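Local coordinates for soluble lytic murein transglycosylase (Pseudomonas aeruginosa, PDB 5OHU), which turns over peptidoglycan as a lytic transglycosylase, acting on the glycan strands in both exolytic and endolytic fashion, at residues S225-F230 and L260-S265; R233-A238 and A266-S271; A477-L482 and W495-T500; T517-L522 and V549-G554. All blocks are in the same frame, centred on the assembly; numbering follows the deposited sequence. Where two conformers were deposited one is given.

Contact 1: S225-F230 and L260-S265; sequences SQTGRF and LDYYSS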
# COMPACT_ATOMS: atom_id res chain seq x y z
N SER A 225 -19.14 14.75 24.70
CA SER A 225 -20.03 15.91 24.80
C SER A 225 -20.48 16.14 26.23
O SER A 225 -20.88 17.26 26.57
CB SER A 225 -21.26 15.71 23.91
OG SER A 225 -20.89 15.67 22.54
N GLN A 226 -20.49 15.09 27.05
CA GLN A 226 -20.86 15.20 28.46
C GLN A 226 -19.65 15.65 29.26
O GLN A 226 -19.06 14.91 30.04
CB GLN A 226 -21.39 13.87 28.97
CG GLN A 226 -22.65 13.34 28.29
CD GLN A 226 -23.01 11.94 28.77
OE1 GLN A 226 -23.09 11.00 27.99
NE2 GLN A 226 -23.22 11.80 30.07
N THR A 227 -19.28 16.92 29.05
CA THR A 227 -18.04 17.45 29.62
C THR A 227 -18.03 17.33 31.14
O THR A 227 -16.99 17.01 31.74
CB THR A 227 -17.85 18.91 29.20
OG1 THR A 227 -19.08 19.63 29.39
CG2 THR A 227 -17.45 18.97 27.73
N GLY A 228 -19.18 17.52 31.77
CA GLY A 228 -19.28 17.34 33.21
C GLY A 228 -18.82 15.98 33.71
O GLY A 228 -18.40 15.86 34.86
N ARG A 229 -18.89 14.96 32.86
CA ARG A 229 -18.53 13.61 33.26
C ARG A 229 -17.05 13.32 33.08
O ARG A 229 -16.53 12.37 33.68
CB ARG A 229 -19.36 12.59 32.47
CG ARG A 229 -19.56 11.23 33.13
CD ARG A 229 -18.55 10.21 32.61
NE ARG A 229 -18.45 8.99 33.43
CZ ARG A 229 -17.65 8.85 34.48
NH1 ARG A 229 -16.88 9.86 34.86
NH2 ARG A 229 -17.61 7.70 35.15
N PHE A 230 -16.35 14.11 32.27
CA PHE A 230 -14.94 13.82 32.00
C PHE A 230 -14.05 14.92 32.56
O PHE A 230 -13.16 15.42 31.87
CB PHE A 230 -14.74 13.64 30.50
CG PHE A 230 -15.47 12.45 29.94
CD1 PHE A 230 -14.89 11.18 29.95
CD2 PHE A 230 -16.76 12.58 29.46
CE1 PHE A 230 -15.56 10.09 29.46
CE2 PHE A 230 -17.45 11.49 28.97
CZ PHE A 230 -16.85 10.24 28.96
N LEU A 260 -12.03 19.85 22.27
CA LEU A 260 -10.66 20.21 22.60
C LEU A 260 -10.60 21.60 23.22
O LEU A 260 -9.92 21.81 24.22
CB LEU A 260 -9.78 20.15 21.34
CG LEU A 260 -8.34 20.62 21.56
CD1 LEU A 260 -7.64 19.72 22.56
CD2 LEU A 260 -7.56 20.67 20.24
N ASP A 261 -11.38 22.54 22.66
CA ASP A 261 -11.36 23.90 23.20
C ASP A 261 -11.90 23.93 24.62
O ASP A 261 -11.45 24.75 25.43
CB ASP A 261 -12.14 24.85 22.28
CG ASP A 261 -11.44 25.06 20.94
OD1 ASP A 261 -10.22 24.77 20.86
OD2 ASP A 261 -12.09 25.52 19.98
N TYR A 262 -12.84 23.05 24.95
CA TYR A 262 -13.28 22.93 26.34
C TYR A 262 -12.25 22.20 27.20
O TYR A 262 -11.94 22.63 28.31
CB TYR A 262 -14.62 22.21 26.42
CG TYR A 262 -15.11 22.10 27.84
CD1 TYR A 262 -14.68 21.05 28.67
CD2 TYR A 262 -16.04 23.02 28.35
CE1 TYR A 262 -15.11 20.96 29.98
CE2 TYR A 262 -16.49 22.92 29.65
CZ TYR A 262 -16.02 21.89 30.46
OH TYR A 262 -16.47 21.79 31.74
N TYR A 263 -11.75 21.05 26.72
CA TYR A 263 -10.97 20.16 27.58
C TYR A 263 -9.54 20.64 27.79
O TYR A 263 -8.92 20.25 28.79
CB TYR A 263 -10.93 18.74 26.99
CG TYR A 263 -12.20 17.94 27.23
CD1 TYR A 263 -12.61 17.63 28.51
CD2 TYR A 263 -12.99 17.54 26.16
CE1 TYR A 263 -13.77 16.91 28.73
CE2 TYR A 263 -14.18 16.83 26.37
CZ TYR A 263 -14.55 16.52 27.66
OH TYR A 263 -15.70 15.82 27.88
N SER A 264 -9.01 21.46 26.88
CA SER A 264 -7.60 21.82 26.93
C SER A 264 -7.22 22.42 28.28
O SER A 264 -6.17 22.09 28.84
CB SER A 264 -7.27 22.79 25.80
OG SER A 264 -5.87 22.97 25.68
N SER A 265 -8.08 23.25 28.85
CA SER A 265 -7.80 23.93 30.11
C SER A 265 -8.33 23.17 31.32
O SER A 265 -8.11 23.61 32.45
CB SER A 265 -8.41 25.34 30.10
OG SER A 265 -9.79 25.29 30.40
O HOH W 1 -19.10 20.90 31.69
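Thr-227 lies over one face of the Tyr-262 ring with two of its carbons. The methyl CG2 makes a CH-pi contact, 3.8 Å from the ring centroid and 20° off the normal, while CB sits nearer the rim, 3.5 Å from Tyr-262 CE1. With chi1 at 47°, OG1 stands between the backbone N and the carbonyl carbon and CG2 is anti to the carbonyl carbon. The hydroxyl is thereby held off the ring, yet near enough to the phenol for one water to join the two: the water is 2.6 Å from Thr-227 OG1 and 2.8 Å from Tyr-262 OH. Tyr-263 works differently. Its hydroxyl is pushed in between Thr-227 and Phe-230, with OH 3.3 Å from Thr-227 CA and 3.5 Å from Phe-230 CB, and it donates a hydrogen bond to the backbone oxygen of Leu-224, just ahead of the segment. This buried polar group therefore has a partner although its surroundings in the contact are largely carbon. The carbonyl O of Phe-230 approaches the Tyr-263 ring obliquely, 3.5 Å from CE1. The two tyrosines also touch each other, Tyr-262 CD1 lying over the outer part of one face of Tyr-263. The exposed Tyr-262 and the buried Tyr-263 thus hold the 227-229 turn of 3-10 helix against the end of helix 253-263. The Phe-230 side chain continues inward to Leu-213 and Val-217 of helix 208-219, and both Phe-230 and Tyr-263 rest on Val-241 of helix 235-251, so the loop closes over the junction of these three helices.

Contact 2: R233-A238 and A266-S271; sequences RDHATA and ALPFSS. With PO4 (phosphate ion), chain G.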
# COMPACT_ATOMS: atom_id res chain seq x y z
N ARG A 233 -9.21 15.74 37.12
CA ARG A 233 -7.93 16.26 36.62
C ARG A 233 -6.79 15.28 36.91
O ARG A 233 -5.90 15.54 37.72
CB ARG A 233 -7.62 17.62 37.22
CG ARG A 233 -8.71 18.65 37.13
CD ARG A 233 -8.16 20.05 37.45
NE ARG A 233 -7.30 20.57 36.38
CZ ARG A 233 -7.53 21.69 35.70
NH1 ARG A 233 -8.59 22.44 35.98
NH2 ARG A 233 -6.69 22.07 34.75
N ASP A 234 -6.82 14.14 36.22
CA ASP A 234 -5.73 13.18 36.29
C ASP A 234 -5.33 12.76 34.88
O ASP A 234 -6.05 13.00 33.91
CB ASP A 234 -6.10 11.95 37.16
CG ASP A 234 -7.32 11.20 36.65
OD1 ASP A 234 -7.42 10.93 35.43
OD2 ASP A 234 -8.18 10.86 37.48
N HIS A 235 -4.15 12.13 34.77
CA HIS A 235 -3.63 11.74 33.47
C HIS A 235 -4.49 10.66 32.82
O HIS A 235 -4.61 10.61 31.59
CB HIS A 235 -2.18 11.27 33.61
CG HIS A 235 -1.27 12.32 34.19
ND1 HIS A 235 -0.12 12.00 34.89
CD2 HIS A 235 -1.32 13.67 34.15
CE1 HIS A 235 0.49 13.11 35.26
NE2 HIS A 235 -0.22 14.14 34.83
N ALA A 236 -5.08 9.78 33.63
CA ALA A 236 -5.94 8.75 33.08
C ALA A 236 -7.11 9.37 32.33
O ALA A 236 -7.39 9.02 31.17
CB ALA A 236 -6.44 7.82 34.19
N THR A 237 -7.80 10.32 32.96
CA THR A 237 -8.92 10.97 32.31
C THR A 237 -8.48 11.73 31.07
O THR A 237 -9.16 11.71 30.04
CB THR A 237 -9.62 11.87 33.33
OG1 THR A 237 -10.05 11.06 34.44
CG2 THR A 237 -10.84 12.56 32.72
N ALA A 238 -7.29 12.35 31.11
CA ALA A 238 -6.77 13.01 29.93
C ALA A 238 -6.47 12.02 28.81
O ALA A 238 -6.67 12.34 27.64
CB ALA A 238 -5.50 13.80 30.27
N ALA A 266 -9.03 22.06 31.11
CA ALA A 266 -9.63 21.34 32.22
C ALA A 266 -8.87 20.08 32.61
O ALA A 266 -9.10 19.56 33.70
CB ALA A 266 -11.09 20.99 31.88
N LEU A 267 -7.98 19.58 31.76
CA LEU A 267 -7.38 18.26 31.94
C LEU A 267 -5.88 18.32 31.68
O LEU A 267 -5.44 19.03 30.77
CB LEU A 267 -8.03 17.23 31.01
CG LEU A 267 -9.50 16.93 31.31
CD1 LEU A 267 -10.04 15.88 30.35
CD2 LEU A 267 -9.65 16.48 32.76
N PRO A 268 -5.16 17.64 32.38
CA PRO A 268 -3.69 17.75 32.27
C PRO A 268 -3.12 16.93 31.12
O PRO A 268 -2.39 15.95 31.30
CB PRO A 268 -3.23 17.22 33.63
CG PRO A 268 -4.24 16.14 33.93
CD PRO A 268 -5.56 16.75 33.48
N PHE A 269 -3.46 17.32 29.90
CA PHE A 269 -2.84 16.71 28.73
C PHE A 269 -1.34 16.93 28.75
O PHE A 269 -0.87 18.02 29.06
CB PHE A 269 -3.41 17.31 27.44
CG PHE A 269 -4.86 17.06 27.23
CD1 PHE A 269 -5.32 15.79 26.95
CD2 PHE A 269 -5.76 18.11 27.26
CE1 PHE A 269 -6.67 15.56 26.73
CE2 PHE A 269 -7.11 17.89 27.05
CZ PHE A 269 -7.57 16.62 26.78
N SER A 270 -0.58 15.89 28.41
CA SER A 270 0.83 16.09 28.16
C SER A 270 1.02 16.91 26.89
O SER A 270 0.15 16.98 26.02
CB SER A 270 1.58 14.76 28.03
OG SER A 270 1.17 14.03 26.88
N SER A 271 2.19 17.55 26.79
CA SER A 271 2.51 18.31 25.59
C SER A 271 2.42 17.44 24.34
O SER A 271 2.01 17.92 23.27
CB SER A 271 3.90 18.92 25.72
OG SER A 271 3.93 20.25 25.23
P PO4 G . 1.37 9.95 26.33
O1 PO4 G . 0.17 9.35 27.03
O2 PO4 G . 1.04 10.17 24.87
O3 PO4 G . 2.54 9.01 26.45
O4 PO4 G . 1.71 11.28 26.96
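Ala-266 sets its carbonyl O 3.3 Å above the guanidinium plane of Arg-233, over CZ. The approach is to the face, and the angle at NE is too poor for a hydrogen bond; NH2 instead donates to the carbonyl of Ser-265. The bend at chi3 (71°) brings NE beside the carbonyl of Ala-266. Leu-267 touches Thr-237 with both methyls, the two side chains crossing at about a right angle with CD2 4.1 Å from Thr-237 CG2. Pro-268 is the centre of an inverse gamma turn, closed by Phe-269 N donating to Leu-267 O, and its ring packs on the backbone of the first segment, CG 3.6 Å from Asp-234 O. Phe-269 brings its ring edge to Ala-238: CE1 is 3.3 Å from the carbonyl O, near the ring plane, and CD1 is 3.9 Å from the methyl CB. Leu-267 CB lies over one face of the same ring. Ser-270 OG donates to a phosphate ion, probably from the crystallisation liquor, and also caps the helix that follows, while its backbone N donates to Glu-273. The first segment has a cap of its own: Asp-234 OD1 accepts from Thr-237 N at 2.6 Å and from Thr-237 OG1. The loop between helices 253-263 and 271-287 thus runs across the start of helix 235-251, with Leu-267 and Phe-269 reaching Val-241 farther along it.

Contact 3: A477-L482 and W495-T500; sequences AHRATL and WIFAIT. With PO4 (phosphate ion), chain I; PO4 (phosphate ion), chain H.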
# COMPACT_ATOMS: atom_id res chain seq x y z
N ALA A 477 -1.78 -5.10 -25.13
CA ALA A 477 -2.53 -6.32 -25.38
C ALA A 477 -4.02 -6.02 -25.53
O ALA A 477 -4.56 -5.13 -24.87
CB ALA A 477 -2.31 -7.33 -24.25
N HIS A 478 -4.68 -6.77 -26.41
CA HIS A 478 -6.12 -6.65 -26.66
C HIS A 478 -6.47 -5.29 -27.25
O HIS A 478 -7.59 -4.80 -27.07
CB HIS A 478 -6.93 -6.92 -25.38
CG HIS A 478 -6.50 -8.17 -24.69
ND1 HIS A 478 -6.85 -9.43 -25.14
CD2 HIS A 478 -5.72 -8.37 -23.60
CE1 HIS A 478 -6.32 -10.34 -24.35
NE2 HIS A 478 -5.63 -9.73 -23.41
N ARG A 479 -5.51 -4.73 -27.98
CA ARG A 479 -5.64 -3.42 -28.60
C ARG A 479 -6.90 -3.30 -29.46
O ARG A 479 -7.59 -2.27 -29.42
CB ARG A 479 -4.39 -3.15 -29.45
CG ARG A 479 -4.44 -1.87 -30.26
CD ARG A 479 -3.13 -1.68 -31.01
NE ARG A 479 -3.15 -0.46 -31.81
CZ ARG A 479 -2.06 0.17 -32.24
NH1 ARG A 479 -0.86 -0.31 -31.93
NH2 ARG A 479 -2.18 1.27 -32.97
N ALA A 480 -7.19 -4.31 -30.28
CA ALA A 480 -8.27 -4.19 -31.25
C ALA A 480 -9.62 -4.04 -30.55
O ALA A 480 -10.42 -3.18 -30.91
CB ALA A 480 -8.27 -5.40 -32.20
N THR A 481 -9.87 -4.88 -29.54
CA THR A 481 -11.10 -4.75 -28.76
C THR A 481 -11.12 -3.45 -27.94
O THR A 481 -12.17 -2.82 -27.81
CB THR A 481 -11.26 -5.96 -27.83
OG1 THR A 481 -11.23 -7.16 -28.61
CG2 THR A 481 -12.60 -5.87 -27.08
N LEU A 482 -9.98 -3.04 -27.38
CA LEU A 482 -9.96 -1.79 -26.62
C LEU A 482 -10.36 -0.60 -27.49
O LEU A 482 -11.18 0.23 -27.07
CB LEU A 482 -8.59 -1.57 -26.00
CG LEU A 482 -8.20 -2.41 -24.77
CD1 LEU A 482 -6.88 -1.96 -24.21
CD2 LEU A 482 -9.22 -2.21 -23.67
N TRP A 495 -7.84 6.63 -22.98
CA TRP A 495 -8.35 6.61 -21.62
C TRP A 495 -8.61 5.19 -21.15
O TRP A 495 -8.27 4.83 -20.01
CB TRP A 495 -9.61 7.46 -21.53
CG TRP A 495 -10.06 7.75 -20.12
CD1 TRP A 495 -9.27 7.96 -19.01
CD2 TRP A 495 -11.41 7.82 -19.67
NE1 TRP A 495 -10.06 8.19 -17.90
CE2 TRP A 495 -11.38 8.10 -18.28
CE3 TRP A 495 -12.66 7.69 -20.30
CZ2 TRP A 495 -12.54 8.25 -17.51
CZ3 TRP A 495 -13.82 7.84 -19.54
CH2 TRP A 495 -13.75 8.12 -18.16
N ILE A 496 -9.18 4.35 -22.01
CA ILE A 496 -9.51 3.00 -21.58
C ILE A 496 -8.24 2.15 -21.43
O ILE A 496 -8.14 1.32 -20.51
CB ILE A 496 -10.53 2.38 -22.55
CG1 ILE A 496 -11.15 1.12 -21.97
CG2 ILE A 496 -9.90 2.03 -23.88
CD1 ILE A 496 -12.27 0.58 -22.83
N PHE A 497 -7.24 2.33 -22.30
CA PHE A 497 -5.93 1.73 -22.06
C PHE A 497 -5.37 2.18 -20.71
O PHE A 497 -4.85 1.36 -19.94
CB PHE A 497 -4.95 2.10 -23.17
CG PHE A 497 -5.12 1.32 -24.43
CD1 PHE A 497 -6.14 1.63 -25.32
CD2 PHE A 497 -4.24 0.31 -24.76
CE1 PHE A 497 -6.29 0.93 -26.49
CE2 PHE A 497 -4.38 -0.40 -25.94
CZ PHE A 497 -5.41 -0.08 -26.80
N ALA A 498 -5.46 3.49 -20.43
CA ALA A 498 -4.98 4.02 -19.16
C ALA A 498 -5.69 3.40 -17.96
O ALA A 498 -5.06 3.02 -16.98
CB ALA A 498 -5.14 5.54 -19.13
N ILE A 499 -7.02 3.33 -18.02
CA ILE A 499 -7.77 2.75 -16.91
C ILE A 499 -7.37 1.30 -16.73
O ILE A 499 -7.16 0.82 -15.60
CB ILE A 499 -9.28 2.92 -17.15
CG1 ILE A 499 -9.70 4.38 -16.98
CG2 ILE A 499 -10.11 1.94 -16.28
CD1 ILE A 499 -9.97 4.80 -15.54
N THR A 500 -7.23 0.58 -17.84
CA THR A 500 -6.81 -0.82 -17.76
C THR A 500 -5.40 -0.94 -17.19
O THR A 500 -5.15 -1.79 -16.33
CB THR A 500 -6.89 -1.44 -19.15
OG1 THR A 500 -8.24 -1.38 -19.60
CG2 THR A 500 -6.42 -2.87 -19.13
P PO4 I . -8.36 -9.75 -28.37
O1 PO4 I . -9.41 -10.59 -29.07
O2 PO4 I . -6.99 -10.28 -28.71
O3 PO4 I . -8.58 -9.85 -26.88
O4 PO4 I . -8.48 -8.31 -28.82
P PO4 H . -3.29 -11.02 -20.72
O1 PO4 H . -4.06 -12.07 -21.47
O2 PO4 H . -3.97 -9.68 -20.92
O3 PO4 H . -3.24 -11.37 -19.25
O4 PO4 H . -1.88 -10.95 -21.24
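Leu-482 and Phe-497 form a buried apolar helix-helix contact, joining the first turn of helix 479-488 to the middle of helix 493-504 in the lysozyme-like transglycosylase domain. The methyl CD1 of Leu-482 sits over the centre of the Phe-497 ring, 3.4 Å from the centroid and 9° off the normal, a close CH-pi contact. CB of the same leucine meets the rim, 3.4 Å from Phe-497 CE1. The other branch meets Ile-496, with CD2 4.2 Å from its CG1. Arg-479 adds its backbone and the base of its extended chain at the ring tip, CA lying 3.8 Å from Phe-497 CZ. Thr-500 OG1 donates to Ile-496 O, which also takes Thr-500 N from the opposite face of its plane, so the hydroxyl is satisfied within its own helix. His-478, at the N-cap position, takes no part in this packing; its ring lies between two phosphate ions, probably from the crystallisation liquor, both near the ring plane, and NE2 donates to one. Helix 547-564 packs against both helices, through Ile-551 on Leu-482 and Ala-555 on Ile-496. Beyond Phe-497 lie Tyr-621 of helix 605-624 and Leu-625 just after it.

Contact 4: T517-L522 and V549-G554; sequences TGLMQL and VNIRLG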
# COMPACT_ATOMS: atom_id res chain seq x y z
N THR A 517 -12.57 -8.09 -10.69
CA THR A 517 -12.09 -9.15 -11.57
C THR A 517 -11.74 -8.60 -12.94
O THR A 517 -12.53 -7.87 -13.54
CB THR A 517 -13.15 -10.24 -11.72
OG1 THR A 517 -13.61 -10.64 -10.43
CG2 THR A 517 -12.57 -11.44 -12.44
N GLY A 518 -10.56 -8.96 -13.43
CA GLY A 518 -10.23 -8.83 -14.84
C GLY A 518 -9.47 -7.57 -15.18
O GLY A 518 -8.97 -6.84 -14.31
N LEU A 519 -9.37 -7.33 -16.50
CA LEU A 519 -8.58 -6.20 -17.02
C LEU A 519 -9.01 -4.88 -16.41
O LEU A 519 -8.18 -4.01 -16.13
CB LEU A 519 -8.69 -6.14 -18.54
CG LEU A 519 -7.92 -7.25 -19.25
CD1 LEU A 519 -8.27 -7.31 -20.73
CD2 LEU A 519 -6.40 -7.09 -19.04
N MET A 520 -10.32 -4.70 -16.21
CA MET A 520 -10.87 -3.44 -15.76
C MET A 520 -11.45 -3.54 -14.35
O MET A 520 -12.07 -2.57 -13.88
CB MET A 520 -11.91 -2.98 -16.79
CG MET A 520 -11.22 -2.42 -18.03
SD MET A 520 -12.38 -1.74 -19.25
CE MET A 520 -12.28 0.01 -18.72
N GLN A 521 -11.21 -4.66 -13.64
CA GLN A 521 -11.45 -4.79 -12.20
C GLN A 521 -12.91 -4.49 -11.86
O GLN A 521 -13.23 -3.62 -11.05
CB GLN A 521 -10.49 -3.89 -11.39
CG GLN A 521 -9.05 -4.40 -11.38
CD GLN A 521 -8.93 -5.71 -10.60
OE1 GLN A 521 -8.67 -5.72 -9.39
NE2 GLN A 521 -9.13 -6.83 -11.30
N LEU A 522 -13.79 -5.21 -12.53
CA LEU A 522 -15.22 -5.00 -12.35
C LEU A 522 -15.72 -5.80 -11.16
O LEU A 522 -15.36 -6.97 -10.99
CB LEU A 522 -15.98 -5.42 -13.61
CG LEU A 522 -15.62 -4.69 -14.90
CD1 LEU A 522 -16.40 -5.27 -16.09
CD2 LEU A 522 -15.89 -3.19 -14.72
N VAL A 549 -14.88 -9.97 -22.86
CA VAL A 549 -16.07 -9.74 -22.05
C VAL A 549 -15.81 -8.64 -21.02
O VAL A 549 -16.66 -7.77 -20.78
CB VAL A 549 -16.53 -11.04 -21.37
CG1 VAL A 549 -17.68 -10.76 -20.41
CG2 VAL A 549 -16.92 -12.10 -22.40
N ASN A 550 -14.62 -8.66 -20.42
CA ASN A 550 -14.25 -7.64 -19.45
C ASN A 550 -14.23 -6.25 -20.09
O ASN A 550 -14.78 -5.28 -19.54
CB ASN A 550 -12.89 -7.97 -18.86
CG ASN A 550 -12.63 -7.25 -17.56
OD1 ASN A 550 -12.06 -6.16 -17.54
ND2 ASN A 550 -13.05 -7.88 -16.46
N ILE A 551 -13.58 -6.14 -21.25
CA ILE A 551 -13.44 -4.85 -21.91
C ILE A 551 -14.80 -4.31 -22.36
O ILE A 551 -15.07 -3.11 -22.26
CB ILE A 551 -12.47 -4.98 -23.09
CG1 ILE A 551 -11.08 -5.32 -22.57
CG2 ILE A 551 -12.47 -3.68 -23.93
CD1 ILE A 551 -10.09 -5.66 -23.69
N ARG A 552 -15.67 -5.19 -22.85
CA ARG A 552 -16.97 -4.74 -23.32
C ARG A 552 -17.81 -4.17 -22.18
O ARG A 552 -18.40 -3.09 -22.31
CB ARG A 552 -17.71 -5.88 -24.01
CG ARG A 552 -17.18 -6.20 -25.39
CD ARG A 552 -17.75 -7.51 -25.89
NE ARG A 552 -19.14 -7.37 -26.26
CZ ARG A 552 -19.94 -8.40 -26.51
NH1 ARG A 552 -19.47 -9.64 -26.42
NH2 ARG A 552 -21.21 -8.19 -26.85
N LEU A 553 -17.87 -4.89 -21.06
CA LEU A 553 -18.58 -4.38 -19.89
C LEU A 553 -17.84 -3.23 -19.24
O LEU A 553 -18.47 -2.27 -18.79
CB LEU A 553 -18.82 -5.50 -18.88
CG LEU A 553 -19.69 -6.60 -19.49
CD1 LEU A 553 -19.77 -7.87 -18.62
CD2 LEU A 553 -21.07 -6.03 -19.73
N GLY A 554 -16.51 -3.30 -19.18
CA GLY A 554 -15.77 -2.21 -18.56
C GLY A 554 -15.88 -0.91 -19.34
O GLY A 554 -16.00 0.17 -18.75
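Asn-550 supplies both hydrogen bonds between the segments, gripping the backbone of residues 517-520 with the two ends of its amide. OD1 accepts from Met-520 N at 2.6 Å. ND2 donates to Thr-517 O at 3.0 Å with that oxygen close to the amide plane, and it also serves Leu-544 O. CG stands anti to the backbone N (chi1 -161°), on a CB that already points toward the loop. Thr-517 O is shared, since Leu-522 N reaches it from the opposite face of its plane. The loop is further braced from within by a type I turn from Gly-518 to Gln-521, where Gly-518 O accepts from both Gln-521 N and Gln-521 NE2. The close packing here involves two glycines. Gly-518 CA lies 3.4 Å from Asn-550 ND2, letting the amide come up against the backbone, and at Gly-554 the Met-520 sulfur packs directly on the helix backbone, SD lying 3.5 Å from CA. Apolar contacts flank the amide. Leu-519 CD1 touches Ile-551 CD1 at 3.8 Å, whereas Leu-522 crosses Leu-553 at about a right angle, with CD1 3.7 Å from its CB. Met-520 also touches Ile-496, Ile-499 and Thr-500 of helix 493-504, so it sits between the two helices, and Met-520 O accepts from the Tyr-576 hydroxyl. Gly-518 to Gln-521 read GLMQ, the signature of Slt-type lytic transglycosylases; in relatives this motif lies beside the substrate groove, and it probably does so here, pinned to helix 547-564 of the lysozyme-like fold.

How the contacts relate
The four contacts fall into two pairs at distant parts of the chain. Contacts 1 and 2, with centres 11 Å apart, interleave along the sequence and share packing: Phe-230 O lies 3.5 Å from Leu-267 CD1, and Tyr-263 O meets the Phe-269 ring. Contacts 3 and 4 follow in series, yet their centres are only 10 Å apart in the transglycosylase domain. Met-520 CE is 3.6 Å from Ile-496 CG1, and Leu-482 CD2 is 3.6 Å from Ile-551 CD1, so contacts 3 and 4 share one interior. The Leu-519 side chain of contact 4 lies about 4 Å from a bound phosphate ion, probably from the crystallisation liquor. Contacts 1 and 3 are about 56 Å apart between centres.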